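Local coordinates for extracellular ligand-binding receptor (Desulfitobacterium hafniense, PDB 4Q6B), which binds leucine and probably serves as the extracellular substrate-binding receptor that hands amino acids to an ABC transporter, at residues 10-15 with 49-54; 76-81 with 97-102; 16-21 with 55-60. One frame throughout, in Å; residues are numbered along the deposited sequence.

Interaction 1 (10-15 with 49-54)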
loop_
_atom_site.group_PDB
_atom_site.type_symbol
_atom_site.label_atom_id
_atom_site.label_comp_id
_atom_site.label_asym_id
_atom_site.label_seq_id
_atom_site.Cartn_x
_atom_site.Cartn_y
_atom_site.Cartn_z
ATOM N N GLU A 10 30.990 -2.848 1.016
ATOM C CA GLU A 10 29.725 -2.364 0.477
ATOM C C GLU A 10 28.703 -3.488 0.403
ATOM O O GLU A 10 29.017 -4.600 -0.093
ATOM C CB GLU A 10 29.956 -1.786 -0.913
ATOM C CG GLU A 10 28.763 -1.037 -1.455
ATOM C CD GLU A 10 29.168 0.002 -2.497
ATOM O OE1 GLU A 10 28.410 0.978 -2.670
ATOM O OE2 GLU A 10 30.228 -0.169 -3.151
ATOM N N ILE A 11 27.481 -3.223 0.876
ATOM C CA ILE A 11 26.394 -4.167 0.618
ATOM C C ILE A 11 25.186 -3.559 -0.065
ATOM O O ILE A 11 24.945 -2.360 0.021
ATOM C CB ILE A 11 25.949 -4.979 1.871
ATOM C CG1 ILE A 11 25.167 -4.130 2.849
ATOM C CG2 ILE A 11 27.156 -5.670 2.550
ATOM C CD1 ILE A 11 24.568 -4.993 3.947
ATOM N N PHE A 12 24.419 -4.421 -0.739
ATOM C CA PHE A 12 23.392 -3.952 -1.646
ATOM C C PHE A 12 22.000 -4.500 -1.352
ATOM O O PHE A 12 21.809 -5.703 -1.065
ATOM C CB PHE A 12 23.815 -4.390 -3.055
ATOM C CG PHE A 12 25.128 -3.828 -3.494
ATOM C CD1 PHE A 12 25.188 -2.561 -4.042
ATOM C CD2 PHE A 12 26.304 -4.559 -3.348
ATOM C CE1 PHE A 12 26.395 -2.036 -4.432
ATOM C CE2 PHE A 12 27.514 -4.017 -3.734
ATOM C CZ PHE A 12 27.550 -2.755 -4.290
ATOM N N ILE A 13 21.020 -3.610 -1.457
ATOM C CA ILE A 13 19.602 -4.008 -1.497
ATOM C C ILE A 13 19.080 -3.668 -2.882
ATOM O O ILE A 13 19.319 -2.549 -3.355
ATOM C CB ILE A 13 18.793 -3.247 -0.426
ATOM C CG1 ILE A 13 19.237 -3.724 0.955
ATOM C CG2 ILE A 13 17.281 -3.481 -0.601
ATOM C CD1 ILE A 13 18.512 -2.952 2.099
ATOM N N GLY A 14 18.438 -4.637 -3.535
ATOM C CA GLY A 14 17.741 -4.371 -4.819
ATOM C C GLY A 14 16.402 -3.662 -4.624
ATOM O O GLY A 14 15.698 -3.851 -3.618
ATOM N N VAL A 15 16.019 -2.818 -5.587
ATOM C CA VAL A 15 14.704 -2.166 -5.520
ATOM C C VAL A 15 14.116 -2.268 -6.927
ATOM O O VAL A 15 14.775 -1.898 -7.899
ATOM C CB VAL A 15 14.770 -0.667 -5.120
ATOM C CG1 VAL A 15 13.349 -0.111 -4.990
ATOM C CG2 VAL A 15 15.624 -0.479 -3.782
ATOM N N SER A 49 24.136 0.397 -0.174
ATOM C CA SER A 49 23.800 0.992 -1.469
ATOM C C SER A 49 22.596 0.331 -2.100
ATOM O O SER A 49 22.286 -0.848 -1.858
ATOM C CB SER A 49 24.978 0.909 -2.440
ATOM O OG SER A 49 26.042 1.683 -1.914
ATOM N N LEU A 50 21.893 1.070 -2.940
ATOM C CA LEU A 50 20.748 0.462 -3.581
ATOM C C LEU A 50 21.079 0.112 -5.007
ATOM O O LEU A 50 21.900 0.777 -5.663
ATOM C CB LEU A 50 19.537 1.413 -3.579
ATOM C CG LEU A 50 19.100 1.948 -2.236
ATOM C CD1 LEU A 50 17.875 2.895 -2.420
ATOM C CD2 LEU A 50 18.721 0.780 -1.338
ATOM N N VAL A 51 20.475 -0.963 -5.491
ATOM C CA VAL A 51 20.527 -1.296 -6.933
ATOM C C VAL A 51 19.116 -1.134 -7.459
ATOM O O VAL A 51 18.275 -1.976 -7.223
ATOM C CB VAL A 51 21.023 -2.739 -7.194
ATOM C CG1 VAL A 51 21.052 -3.085 -8.717
ATOM C CG2 VAL A 51 22.437 -2.958 -6.595
ATOM N N LYS A 52 18.861 -0.044 -8.178
ATOM C CA LYS A 52 17.489 0.272 -8.580
ATOM C C LYS A 52 17.196 -0.246 -9.985
ATOM O O LYS A 52 17.955 -0.004 -10.946
ATOM C CB LYS A 52 17.207 1.781 -8.477
ATOM C CG LYS A 52 17.276 2.336 -7.028
ATOM C CD LYS A 52 16.865 3.815 -6.909
ATOM C CE LYS A 52 17.945 4.739 -7.335
ATOM N NZ LYS A 52 17.561 6.106 -6.860
ATOM N N ALA A 53 16.065 -0.933 -10.139
ATOM C CA ALA A 53 15.655 -1.382 -11.469
ATOM C C ALA A 53 14.228 -0.898 -11.692
ATOM O O ALA A 53 13.422 -0.978 -10.787
ATOM C CB ALA A 53 15.713 -2.918 -11.544
ATOM N N ASP A 54 13.934 -0.388 -12.883
ATOM C CA ASP A 54 12.610 0.147 -13.221
ATOM C C ASP A 54 11.781 -0.923 -13.913
ATOM O O ASP A 54 12.079 -1.266 -15.057
ATOM C CB ASP A 54 12.820 1.315 -14.203
ATOM C CG ASP A 54 11.586 2.164 -14.385
ATOM O OD1 ASP A 54 10.454 1.641 -14.285
ATOM O OD2 ASP A 54 11.734 3.366 -14.707
#
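Two groups of the neighbouring strand meet the ring of Phe-12 obliquely, on the side that carries CD1 and CE1. Val-51 CG2 lies 3.8 Å from Phe-12 CD1, while the methylene of Ser-49 packs against CE1, so a branched and a small residue share one aromatic neighbour. The second flat group, the carboxylate of Glu-10, is used through a single oxygen: Ser-49 OG donates to the anti lone pair of Glu-10 OE1 at 2.6 Å, a short bond. Glu-10 can make this reach because CG stands anti to the backbone N (chi1 -170°) and the chain stays extended beyond it; Glu-10 and Ser-49, both partly exposed, thus pair their polar ends. On the face opposite Phe-12 and Val-51, Leu-50 CD2 lies 4.1 Å from Ile-13 CB and equally close to Val-15 CG2. Helix 26-39 covers this apolar patch, Leu-30 touching both Val-15 and Leu-50, whereas Phe-69 of helix 59-70 lies against Val-51. Between the faces runs a regular parallel ladder: Ser-49 N to Ile-11 O, Ile-13 N to Ser-49 O, Val-51 N to Ile-13 O, Val-15 N to Val-51 O, and Ala-53 N to Val-15 O at 2.8 Å. Gly-14 brings no side chain to the face of Phe-12 and Val-51, and its CA approaches Val-51 O. The two strands, 22° apart in direction, are the beta ends of a beta-alpha-beta unit, with strand 47-54 at the edge of the parallel sheet in one lobe of a periplasmic-binding-protein fold.

Interaction 2 (76-81 with 97-102)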
loop_
_atom_site.group_PDB
_atom_site.type_symbol
_atom_site.label_atom_id
_atom_site.label_comp_id
_atom_site.label_asym_id
_atom_site.label_seq_id
_atom_site.Cartn_x
_atom_site.Cartn_y
_atom_site.Cartn_z
ATOM N N GLN A 76 21.177 -8.561 -1.092
ATOM C CA GLN A 76 20.893 -9.116 0.249
ATOM C C GLN A 76 19.412 -9.278 0.482
ATOM O O GLN A 76 19.001 -10.113 1.301
ATOM C CB GLN A 76 21.457 -8.205 1.354
ATOM C CG GLN A 76 22.986 -7.916 1.223
ATOM C CD GLN A 76 23.924 -9.110 1.476
ATOM O OE1 GLN A 76 23.511 -10.154 2.003
ATOM N NE2 GLN A 76 25.204 -8.950 1.116
ATOM N N ALA A 77 18.629 -8.478 -0.230
ATOM C CA ALA A 77 17.162 -8.419 -0.123
ATOM C C ALA A 77 16.665 -7.524 -1.261
ATOM O O ALA A 77 17.444 -6.775 -1.876
ATOM C CB ALA A 77 16.732 -7.834 1.228
ATOM N N VAL A 78 15.367 -7.610 -1.550
ATOM C CA VAL A 78 14.703 -6.751 -2.538
ATOM C C VAL A 78 13.482 -6.050 -1.961
ATOM O O VAL A 78 12.656 -6.661 -1.257
ATOM C CB VAL A 78 14.283 -7.605 -3.790
ATOM C CG1 VAL A 78 13.451 -6.790 -4.852
ATOM C CG2 VAL A 78 15.523 -8.187 -4.398
ATOM N N ILE A 79 13.371 -4.757 -2.291
ATOM C CA ILE A 79 12.202 -3.922 -1.966
ATOM C C ILE A 79 11.410 -3.810 -3.261
ATOM O O ILE A 79 11.942 -3.377 -4.277
ATOM C CB ILE A 79 12.612 -2.498 -1.501
ATOM C CG1 ILE A 79 13.287 -2.626 -0.135
ATOM C CG2 ILE A 79 11.358 -1.629 -1.275
ATOM C CD1 ILE A 79 13.884 -1.335 0.360
ATOM N N GLY A 80 10.163 -4.259 -3.234
ATOM C CA GLY A 80 9.296 -4.182 -4.402
ATOM C C GLY A 80 8.290 -5.337 -4.344
ATOM O O GLY A 80 8.246 -6.013 -3.325
ATOM N N HIS A 81 7.456 -5.520 -5.388
ATOM C CA HIS A 81 7.270 -4.540 -6.470
ATOM C C HIS A 81 6.068 -3.656 -6.058
ATOM O O HIS A 81 5.581 -3.753 -4.912
ATOM C CB HIS A 81 7.003 -5.259 -7.807
ATOM C CG HIS A 81 8.167 -6.082 -8.292
ATOM N ND1 HIS A 81 8.700 -5.925 -9.561
ATOM C CD2 HIS A 81 8.915 -7.041 -7.688
ATOM C CE1 HIS A 81 9.720 -6.748 -9.716
ATOM N NE2 HIS A 81 9.872 -7.441 -8.596
ATOM N N ALA A 97 14.342 -18.659 -4.698
ATOM C CA ALA A 97 15.768 -18.286 -4.494
ATOM C C ALA A 97 16.196 -18.034 -3.035
ATOM O O ALA A 97 17.390 -17.820 -2.746
ATOM C CB ALA A 97 16.131 -17.058 -5.336
ATOM N N GLY A 98 15.241 -18.010 -2.115
ATOM C CA GLY A 98 15.565 -17.730 -0.721
ATOM C C GLY A 98 16.054 -16.304 -0.590
ATOM O O GLY A 98 17.043 -16.064 0.090
ATOM N N LEU A 99 15.402 -15.369 -1.290
ATOM C CA LEU A 99 15.749 -13.952 -1.178
ATOM C C LEU A 99 14.524 -13.167 -0.747
ATOM O O LEU A 99 13.464 -13.299 -1.363
ATOM C CB LEU A 99 16.218 -13.469 -2.557
ATOM C CG LEU A 99 16.701 -12.023 -2.706
ATOM C CD1 LEU A 99 17.924 -11.826 -1.803
ATOM C CD2 LEU A 99 17.064 -11.811 -4.179
ATOM N N VAL A 100 14.667 -12.361 0.310
ATOM C CA VAL A 100 13.550 -11.539 0.774
ATOM C C VAL A 100 13.055 -10.570 -0.280
ATOM O O VAL A 100 13.834 -9.880 -0.946
ATOM C CB VAL A 100 13.920 -10.768 2.055
ATOM C CG1 VAL A 100 12.939 -9.561 2.314
ATOM C CG2 VAL A 100 13.912 -11.714 3.235
HETATM N N MSE A 101 11.733 -10.568 -0.461
HETATM C CA MSE A 101 11.070 -9.535 -1.237
HETATM C C MSE A 101 10.159 -8.791 -0.272
HETATM O O MSE A 101 9.344 -9.413 0.391
HETATM C CB MSE A 101 10.211 -10.149 -2.344
HETATM C CG MSE A 101 9.757 -9.087 -3.337
HETATM SE SE MSE A 101 8.116 -9.604 -4.312
HETATM C CE MSE A 101 6.892 -9.116 -2.872
ATOM N N LEU A 102 10.339 -7.484 -0.132
ATOM C CA LEU A 102 9.514 -6.731 0.852
ATOM C C LEU A 102 8.780 -5.655 0.061
ATOM O O LEU A 102 9.435 -4.739 -0.442
ATOM C CB LEU A 102 10.404 -6.131 1.942
ATOM C CG LEU A 102 9.752 -5.163 2.931
ATOM C CD1 LEU A 102 8.688 -5.837 3.743
ATOM C CD2 LEU A 102 10.827 -4.616 3.910
HETATM O O HOH W 1 17.211 -12.002 1.757
#
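Val-78 is held through both its N-H and its C=O, and here the contact is tight: its N donates to Val-100 O at 2.8 Å, and its O accepts from Leu-102 N at 2.7 Å. Gly-80 N adds a third rung to Leu-102 O, coming from above the carbonyl plane. Beyond it Met-101, present as selenomethionine, bends at chi3 (80°) and presses CG and CE on Gly-80 O, CE at 3.4 Å. Its SE lies at the edge of the His-81 ring, 5.4 Å from the ring centroid. Gly-80 suits its place because at its backbone angles a CB would jam against the preceding carbonyl; a cis peptide then leads to His-81, whose ND1 and NE2 are hydrogen-bonded to Asp-55 and Tyr-94. The Gln-76 end is looser. No direct backbone bond joins the segments there; a water instead donates to Gln-76 O at 2.6 Å and accepts from Val-100 N. Leu-99 flanks this wider part, CD1 against Gln-76 O and CD2 3.9 Å from Val-78 CG2, its side chain at about a right angle to that of Val-78. Further back, Gly-98 closes helix 84-97 in a Schellman motif, and Ala-97 O is a calcium ligand. Strand, helix 84-97 and returning parallel strand make a classic beta-alpha-beta crossover, deep in the sheet of a leucine-binding-protein lobe.

Interaction 3 (16-21 with 55-60)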
loop_
_atom_site.group_PDB
_atom_site.type_symbol
_atom_site.label_atom_id
_atom_site.label_comp_id
_atom_site.label_asym_id
_atom_site.label_seq_id
_atom_site.Cartn_x
_atom_site.Cartn_y
_atom_site.Cartn_z
ATOM N N ALA A 16 12.863 -2.721 -7.017
ATOM C CA ALA A 16 12.145 -2.828 -8.296
ATOM C C ALA A 16 10.887 -1.961 -8.180
ATOM O O ALA A 16 10.046 -2.194 -7.279
ATOM C CB ALA A 16 11.767 -4.284 -8.546
ATOM N N TRP A 17 10.742 -0.956 -9.068
ATOM C CA TRP A 17 9.657 0.025 -8.958
ATOM C C TRP A 17 9.463 0.691 -10.283
ATOM O O TRP A 17 10.385 0.692 -11.081
ATOM C CB TRP A 17 10.051 1.128 -7.932
ATOM C CG TRP A 17 8.922 1.947 -7.382
ATOM C CD1 TRP A 17 8.640 3.236 -7.681
ATOM C CD2 TRP A 17 7.983 1.540 -6.372
ATOM N NE1 TRP A 17 7.537 3.680 -6.926
ATOM C CE2 TRP A 17 7.134 2.648 -6.117
ATOM C CE3 TRP A 17 7.801 0.343 -5.642
ATOM C CZ2 TRP A 17 6.099 2.600 -5.154
ATOM C CZ3 TRP A 17 6.779 0.293 -4.695
ATOM C CH2 TRP A 17 5.945 1.410 -4.469
ATOM N N PRO A 18 8.263 1.232 -10.554
ATOM C CA PRO A 18 8.120 1.947 -11.819
ATOM C C PRO A 18 8.639 3.381 -11.636
ATOM O O PRO A 18 7.867 4.354 -11.665
ATOM C CB PRO A 18 6.610 1.932 -12.085
ATOM C CG PRO A 18 6.045 0.935 -11.108
ATOM C CD PRO A 18 6.950 0.943 -9.938
ATOM N N PHE A 19 9.960 3.507 -11.490
ATOM C CA PHE A 19 10.584 4.772 -11.111
ATOM C C PHE A 19 10.281 5.908 -12.079
ATOM O O PHE A 19 9.913 7.032 -11.663
ATOM C CB PHE A 19 12.112 4.629 -10.984
ATOM C CG PHE A 19 12.560 3.869 -9.762
ATOM C CD1 PHE A 19 12.471 4.462 -8.493
ATOM C CD2 PHE A 19 13.088 2.584 -9.876
ATOM C CE1 PHE A 19 12.892 3.778 -7.361
ATOM C CE2 PHE A 19 13.512 1.890 -8.752
ATOM C CZ PHE A 19 13.404 2.479 -7.479
ATOM N N ALA A 20 10.442 5.651 -13.367
ATOM C CA ALA A 20 10.278 6.728 -14.327
ATOM C C ALA A 20 8.844 7.216 -14.522
ATOM O O ALA A 20 8.618 8.390 -14.863
ATOM C CB ALA A 20 10.910 6.322 -15.703
ATOM N N SER A 21 7.867 6.335 -14.374
ATOM C CA SER A 21 6.503 6.716 -14.670
ATOM C C SER A 21 5.764 7.338 -13.480
ATOM O O SER A 21 4.676 7.901 -13.653
ATOM C CB SER A 21 5.735 5.528 -15.257
ATOM O OG SER A 21 5.848 4.414 -14.413
ATOM N N ASP A 55 10.726 -1.437 -13.263
ATOM C CA ASP A 55 9.922 -2.479 -13.925
ATOM C C ASP A 55 8.840 -1.962 -14.865
ATOM O O ASP A 55 8.129 -2.758 -15.490
ATOM C CB ASP A 55 9.357 -3.509 -12.927
ATOM C CG ASP A 55 8.270 -2.967 -12.041
ATOM O OD1 ASP A 55 7.783 -1.839 -12.245
ATOM O OD2 ASP A 55 7.869 -3.686 -11.089
ATOM N N GLU A 56 8.769 -0.631 -15.006
ATOM C CA GLU A 56 7.791 0.046 -15.848
ATOM C C GLU A 56 6.368 -0.404 -15.617
ATOM O O GLU A 56 5.548 -0.230 -16.544
ATOM C CB GLU A 56 8.114 -0.120 -17.347
ATOM C CG GLU A 56 9.474 0.482 -17.769
ATOM C CD GLU A 56 9.936 0.081 -19.182
ATOM O OE1 GLU A 56 9.097 -0.280 -20.042
ATOM O OE2 GLU A 56 11.160 0.146 -19.440
ATOM N N ALA A 57 6.060 -0.947 -14.436
ATOM C CA ALA A 57 4.726 -1.534 -14.191
ATOM C C ALA A 57 4.312 -2.556 -15.262
ATOM O O ALA A 57 3.118 -2.675 -15.642
ATOM C CB ALA A 57 3.667 -0.429 -14.057
ATOM N N GLU A 58 5.294 -3.315 -15.751
ATOM C CA GLU A 58 5.043 -4.374 -16.746
ATOM C C GLU A 58 5.471 -5.735 -16.207
ATOM O O GLU A 58 6.556 -5.861 -15.640
ATOM C CB GLU A 58 5.791 -4.084 -18.048
ATOM C CG GLU A 58 5.266 -2.814 -18.753
ATOM C CD GLU A 58 6.067 -2.424 -19.990
ATOM O OE1 GLU A 58 7.048 -3.139 -20.324
ATOM O OE2 GLU A 58 5.707 -1.408 -20.629
ATOM N N LEU A 59 4.585 -6.725 -16.318
ATOM C CA LEU A 59 4.835 -8.055 -15.779
ATOM C C LEU A 59 6.120 -8.653 -16.373
ATOM O O LEU A 59 6.953 -9.185 -15.628
ATOM C CB LEU A 59 3.631 -8.988 -16.089
ATOM C CG LEU A 59 3.838 -10.448 -15.652
ATOM C CD1 LEU A 59 4.049 -10.535 -14.194
ATOM C CD2 LEU A 59 2.646 -11.290 -16.082
ATOM N N GLU A 60 6.309 -8.532 -17.674
ATOM C CA GLU A 60 7.468 -9.216 -18.321
ATOM C C GLU A 60 8.766 -8.602 -17.800
ATOM O O GLU A 60 9.712 -9.330 -17.450
ATOM C CB GLU A 60 7.437 -9.175 -19.847
ATOM C CG GLU A 60 6.284 -9.961 -20.423
ATOM C CD GLU A 60 6.155 -9.852 -21.930
ATOM O OE1 GLU A 60 5.175 -10.422 -22.472
ATOM O OE2 GLU A 60 7.026 -9.217 -22.577
HETATM O O HOH W 2 7.609 -2.223 -8.628
#
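Ala-57, its methyl packed on Pro-18, takes left-handed helical backbone angles, as does Glu-56 before it, which is uncommon for two successive residues that are not glycine. Asp-55 helps to hold this turn, its side chain running alongside the proline ring. Its CG sits in the crowded position between the backbone N and the carbonyl carbon (chi1 71°), and OD1 accepts from Ala-57 N at 2.9 Å, an Asx turn in which the donor comes from above the carboxylate plane. The same OD1 rests 3.5 Å from Pro-18 CG. The compact proline ring also meets Ala-57, whose CB is 4.0 Å from Pro-18 CG; a small residue suits this close turn. One direct backbone bond crosses the contact, Asp-55 N to Trp-17 O at 3.1 Å, with the donor well above the carbonyl plane. OD2 has its own partners: His-81 ND1 and a water, 2.9 Å from Asp-55 OD2, which also reaches Ala-16 O. An alanine in place of Asp-55 would probably leave Ala-57 N and His-81 ND1 without their acceptor, open a gap beside Pro-18 and let the turn relax. Pro-18, centre of an inverse gamma turn, lays CD 3.4 Å above one face of the Trp-17 ring, which also stacks with Phe-26 of helix 26-39; the Trp-17 side chain comes within about 6 Å of the bound leucine (nearest atoms). The contact thus sits where strands 10-17 and 47-54 end, just before helix 59-70, with Ile-86 of helix 84-97 and Ile-65 of helix 59-70 both touching Asp-55.

From the N terminus, strand 10-17 contributes first to interaction 1 and then, through its last residues and the turn after it, to interaction 3. After helix 26-39 the chain returns along 49-54, closing the loop of interaction 1, and continues into 55-60, closing that of interaction 3; these two cross, since their segments alternate. Interaction 2 follows in series, once helix 59-70 has led into 76-81, and helix 84-97 makes its loop. Gly-14 joins interactions 1 and 2 across the sheet through bonds to Ala-77 and Ile-79, while a shared side-chain hydrogen bond joins interactions 2 and 3. Together they knit four parallel strands of one lobe to the turns at the end of the sheet nearer the leucine.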